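Local coordinates for alpha-L-rhamnosidase (PDB 6GSZ), which probably hydrolyses terminal non-reducing alpha-L-rhamnose residues in alpha-L-rhamnosides, as a calcium-binding glycoside hydrolase, at residues Leu663-Phe668 and Thr699-His704. Numbering follows the deposited sequence.
Sequences LYFDLF and THLLGH. With CA (calcium ion), chain Q; MAN (alpha-D-mannopyranose), chain C.
Leu701 packs against Tyr664 and Phe665 through its two methyl branches. Leu701 CD2 makes a CH-pi contact over one face of the Tyr664 ring, 4.0 Å from the ring centroid and 27° off the normal. Leu701 CD1 lies 3.8 Å from Phe665 CZ. With CG of Tyr664 anti to the backbone N (chi1 -163°), the ring reaches across to helix 699-708. There Tyr664 CE1 also touches His704 CB at 3.8 Å, and the two side chains run alongside each other in the same direction.

No hydrogen bond joins the segments. The polar ends bond to residues beyond them: Tyr664 OH to Arg479, His704 NE2 to Ser769. Lys708 adds a cation-pi contact to Tyr664 and a salt bridge to Asp666.

Beyond this packing, Asp666 O binds a calcium ion at 2.3 Å. O2 and O3 of a mannose and four waters complete its shell. Two of these waters donate to Phe665 O and Phe668 O, and mannose O4 donates to Phe668 O at 3.2 Å.

Asp666 leaves the helical path just after helix 656-664, with positive phi (61°), in a Schellman motif. The contact packs this helix end and turn against helix 699-708 in the six-hairpin glycosidase domain, beside a calcium-bridged glycan site.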
ATOM      1  N   LEU A 663      16.305  22.440  -9.303  1.00 13.55           N
ATOM      2  CA  LEU A 663      17.053  22.518  -8.067  1.00 14.16           C
ATOM      3  C   LEU A 663      17.250  21.128  -7.462  1.00 14.50           C
ATOM      4  O   LEU A 663      18.364  20.746  -7.101  1.00 16.18           O
ATOM      5  CB  LEU A 663      16.354  23.454  -7.083  1.00 14.06           C
ATOM      6  CG  LEU A 663      16.474  24.944  -7.424  1.00 13.41           C
ATOM      7  CD1 LEU A 663      15.537  25.764  -6.544  1.00 15.65           C
ATOM      8  CD2 LEU A 663      17.909  25.416  -7.274  1.00 14.39           C
ATOM      9  N   TYR A 664      16.184  20.337  -7.349  1.00 13.57           N
ATOM     10  CA  TYR A 664      16.320  19.035  -6.694  1.00 12.36           C
ATOM     11  C   TYR A 664      17.129  18.067  -7.570  1.00 11.81           C
ATOM     12  O   TYR A 664      17.875  17.204  -7.051  1.00 13.88           O
ATOM     13  CB  TYR A 664      14.943  18.434  -6.400  1.00 13.50           C
ATOM     14  CG  TYR A 664      15.007  17.324  -5.400  1.00 15.76           C
ATOM     15  CD1 TYR A 664      15.282  17.592  -4.079  1.00 17.45           C
ATOM     16  CD2 TYR A 664      14.876  16.003  -5.792  1.00 18.00           C
ATOM     17  CE1 TYR A 664      15.412  16.570  -3.157  1.00 18.11           C
ATOM     18  CE2 TYR A 664      15.000  14.966  -4.885  1.00 18.94           C
ATOM     19  CZ  TYR A 664      15.248  15.261  -3.553  1.00 17.33           C
ATOM     20  OH  TYR A 664      15.408  14.291  -2.622  1.00 21.44           O
ATOM     21  N   PHE A 665      16.952  18.176  -8.900  1.00 12.48           N
ATOM     22  CA  PHE A 665      17.592  17.278  -9.848  1.00 13.43           C
ATOM     23  C   PHE A 665      18.989  17.763 -10.289  1.00 13.55           C
ATOM     24  O   PHE A 665      19.644  17.094 -11.092  1.00 14.25           O
ATOM     25  CB  PHE A 665      16.682  17.033 -11.057  1.00 13.56           C
ATOM     26  CG  PHE A 665      15.337  16.382 -10.772  1.00 13.64           C
ATOM     27  CD1 PHE A 665      15.100  15.591  -9.659  1.00 13.09           C
ATOM     28  CD2 PHE A 665      14.299  16.597 -11.651  1.00 13.79           C
ATOM     29  CE1 PHE A 665      13.858  15.007  -9.444  1.00 13.90           C
ATOM     30  CE2 PHE A 665      13.053  16.040 -11.435  1.00 14.19           C
ATOM     31  CZ  PHE A 665      12.842  15.254 -10.330  1.00 15.00           C
ATOM     32  N   ASP A 666      19.424  18.914  -9.762  1.00 13.70           N
ATOM     33  CA  ASP A 666      20.800  19.457  -9.955  1.00 15.16           C
ATOM     34  C   ASP A 666      21.073  19.705 -11.450  1.00 14.73           C
ATOM     35  O   ASP A 666      22.069  19.248 -12.022  1.00 16.42           O
ATOM     36  CB  ASP A 666      21.856  18.549  -9.313  1.00 16.22           C
ATOM     37  CG  ASP A 666      21.769  18.441  -7.808  1.00 20.37           C
ATOM     38  OD1 ASP A 666      21.697  19.498  -7.142  1.00 28.12           O
ATOM     39  OD2 ASP A 666      21.832  17.305  -7.302  1.00 37.08           O
ATOM     40  N   LEU A 667      20.189  20.483 -12.090  1.00 13.17           N
ATOM     41  CA  LEU A 667      20.236  20.686 -13.540  1.00 13.33           C
ATOM     42  C   LEU A 667      20.773  22.074 -13.947  1.00 15.89           C
ATOM     43  O   LEU A 667      20.865  22.337 -15.130  1.00 14.76           O
ATOM     44  CB  LEU A 667      18.826  20.493 -14.131  1.00 14.31           C
ATOM     45  CG  LEU A 667      18.224  19.109 -13.884  1.00 15.06           C
ATOM     46  CD1 LEU A 667      16.860  18.968 -14.537  1.00 15.75           C
ATOM     47  CD2 LEU A 667      19.154  18.016 -14.381  1.00 13.85           C
ATOM     48  N   PHE A 668      21.149  22.925 -12.983  1.00 15.45           N
ATOM     49  CA  PHE A 668      21.730  24.243 -13.312  1.00 16.41           C
ATOM     50  C   PHE A 668      23.184  24.032 -13.702  1.00 16.33           C
ATOM     51  O   PHE A 668      23.818  23.075 -13.264  1.00 17.24           O
ATOM     52  CB  PHE A 668      21.595  25.231 -12.146  1.00 15.62           C
ATOM     53  CG  PHE A 668      20.193  25.741 -11.969  1.00 15.83           C
ATOM     54  CD1 PHE A 668      19.728  26.826 -12.690  1.00 16.56           C
ATOM     55  CD2 PHE A 668      19.307  25.083 -11.124  1.00 16.55           C
ATOM     56  CE1 PHE A 668      18.408  27.240 -12.582  1.00 17.52           C
ATOM     57  CE2 PHE A 668      17.999  25.520 -11.015  1.00 17.12           C
ATOM     58  CZ  PHE A 668      17.562  26.615 -11.709  1.00 17.70           C
ATOM     59  N   THR A 699       5.010  18.727  -5.613  1.00 13.58           N
ATOM     60  CA  THR A 699       4.644  18.752  -4.190  1.00 12.74           C
ATOM     61  C   THR A 699       5.528  17.821  -3.347  1.00 13.77           C
ATOM     62  O   THR A 699       6.070  18.243  -2.288  1.00 13.53           O
ATOM     63  CB  THR A 699       3.177  18.397  -3.993  1.00 13.58           C
ATOM     64  OG1 THR A 699       2.408  19.417  -4.632  1.00 14.10           O
ATOM     65  CG2 THR A 699       2.812  18.352  -2.527  1.00 15.46           C
ATOM     66  N   HIS A 700       5.763  16.585  -3.827  1.00 12.54           N
ATOM     67  CA  HIS A 700       6.493  15.611  -3.030  1.00 11.92           C
ATOM     68  C   HIS A 700       7.953  16.012  -2.801  1.00 11.66           C
ATOM     69  O   HIS A 700       8.597  15.470  -1.854  1.00 13.67           O
ATOM     70  CB  HIS A 700       6.406  14.195  -3.611  1.00 12.72           C
ATOM     71  CG  HIS A 700       7.137  14.000  -4.896  1.00 12.15           C
ATOM     72  ND1 HIS A 700       8.259  13.199  -4.962  1.00 13.85           N
ATOM     73  CD2 HIS A 700       6.906  14.436  -6.159  1.00 12.79           C
ATOM     74  CE1 HIS A 700       8.688  13.156  -6.216  1.00 14.33           C
ATOM     75  NE2 HIS A 700       7.871  13.904  -6.975  1.00 13.31           N
ATOM     76  N   LEU A 701       8.466  16.922  -3.635  1.00 12.07           N
ATOM     77  CA  LEU A 701       9.880  17.307  -3.554  1.00 12.95           C
ATOM     78  C   LEU A 701      10.079  18.717  -2.990  1.00 12.70           C
ATOM     79  O   LEU A 701      11.209  19.115  -2.703  1.00 14.31           O
ATOM     80  CB  LEU A 701      10.492  17.221  -4.951  1.00 14.28           C
ATOM     81  CG  LEU A 701      10.553  15.870  -5.610  1.00 16.82           C
ATOM     82  CD1 LEU A 701      11.068  16.063  -7.045  1.00 17.49           C
ATOM     83  CD2 LEU A 701      11.405  14.919  -4.772  1.00 19.06           C
ATOM     84  N   LEU A 702       9.024  19.496  -2.825  1.00 12.28           N
ATOM     85  CA  LEU A 702       9.174  20.926  -2.528  1.00 14.07           C
ATOM     86  C   LEU A 702       9.915  21.151  -1.206  1.00 12.77           C
ATOM     87  O   LEU A 702      10.871  21.926  -1.131  1.00 13.22           O
ATOM     88  CB  LEU A 702       7.806  21.612  -2.526  1.00 15.21           C
ATOM     89  CG  LEU A 702       7.833  23.115  -2.272  1.00 17.09           C
ATOM     90  CD1 LEU A 702       8.664  23.835  -3.335  1.00 20.10           C
ATOM     91  CD2 LEU A 702       6.414  23.666  -2.235  1.00 19.06           C
ATOM     92  N   GLY A 703       9.502  20.511  -0.114  1.00 12.31           N
ATOM     93  CA  GLY A 703      10.151  20.700   1.167  1.00 13.36           C
ATOM     94  C   GLY A 703      11.592  20.240   1.131  1.00 12.97           C
ATOM     95  O   GLY A 703      12.480  20.898   1.695  1.00 13.57           O
ATOM     96  N   HIS A 704      11.854  19.106   0.492  1.00 12.76           N
ATOM     97  CA  HIS A 704      13.199  18.563   0.415  1.00 13.62           C
ATOM     98  C   HIS A 704      14.100  19.483  -0.394  1.00 13.29           C
ATOM     99  O   HIS A 704      15.301  19.601  -0.087  1.00 14.54           O
ATOM    100  CB  HIS A 704      13.216  17.155  -0.160  1.00 14.05           C
ATOM    101  CG  HIS A 704      12.486  16.209   0.714  1.00 13.03           C
ATOM    102  ND1 HIS A 704      12.898  15.938   1.999  1.00 15.87           N
ATOM    103  CD2 HIS A 704      11.338  15.520   0.521  1.00 15.13           C
ATOM    104  CE1 HIS A 704      12.046  15.084   2.556  1.00 13.50           C
ATOM    105  NE2 HIS A 704      11.071  14.830   1.672  1.00 14.18           N
TER
HETATM  106 CA    CA Q 935      23.868  17.905 -12.638  0.50 32.59          CA
HETATM  107  C1  MAN C   5      26.890  18.603  -9.273  0.70 36.65           C
HETATM  108  C2  MAN C   5      26.342  18.098 -10.626  0.70 36.99           C
HETATM  109  C3  MAN C   5      26.519  19.281 -11.623  0.70 41.05           C
HETATM  110  C4  MAN C   5      25.980  20.622 -11.068  0.70 40.35           C
HETATM  111  C5  MAN C   5      26.565  20.918  -9.681  0.70 40.56           C
HETATM  112  C6  MAN C   5      26.082  22.244  -9.071  0.70 43.94           C
HETATM  113  O2  MAN C   5      24.979  17.495 -10.583  0.70 35.22           O
HETATM  114  O3  MAN C   5      25.940  18.933 -12.908  0.70 40.95           O
HETATM  115  O4  MAN C   5      26.332  21.758 -11.883  0.70 47.78           O
HETATM  116  O5  MAN C   5      26.242  19.816  -8.835  0.70 37.36           O
HETATM  117  O6  MAN C   5      24.656  22.384  -9.156  0.70 53.21           O
HETATM  118  O   HOH W   1      22.395  16.382 -11.694  1.00 28.43           O
HETATM  119  O   HOH W   2      23.858  20.350 -13.897  1.00 27.26           O
HETATM  120  O   HOH W   3      25.223  15.852 -12.604  1.00 45.06           O
HETATM  121  O   HOH W   4      23.739  17.146 -14.543  1.00 44.32           O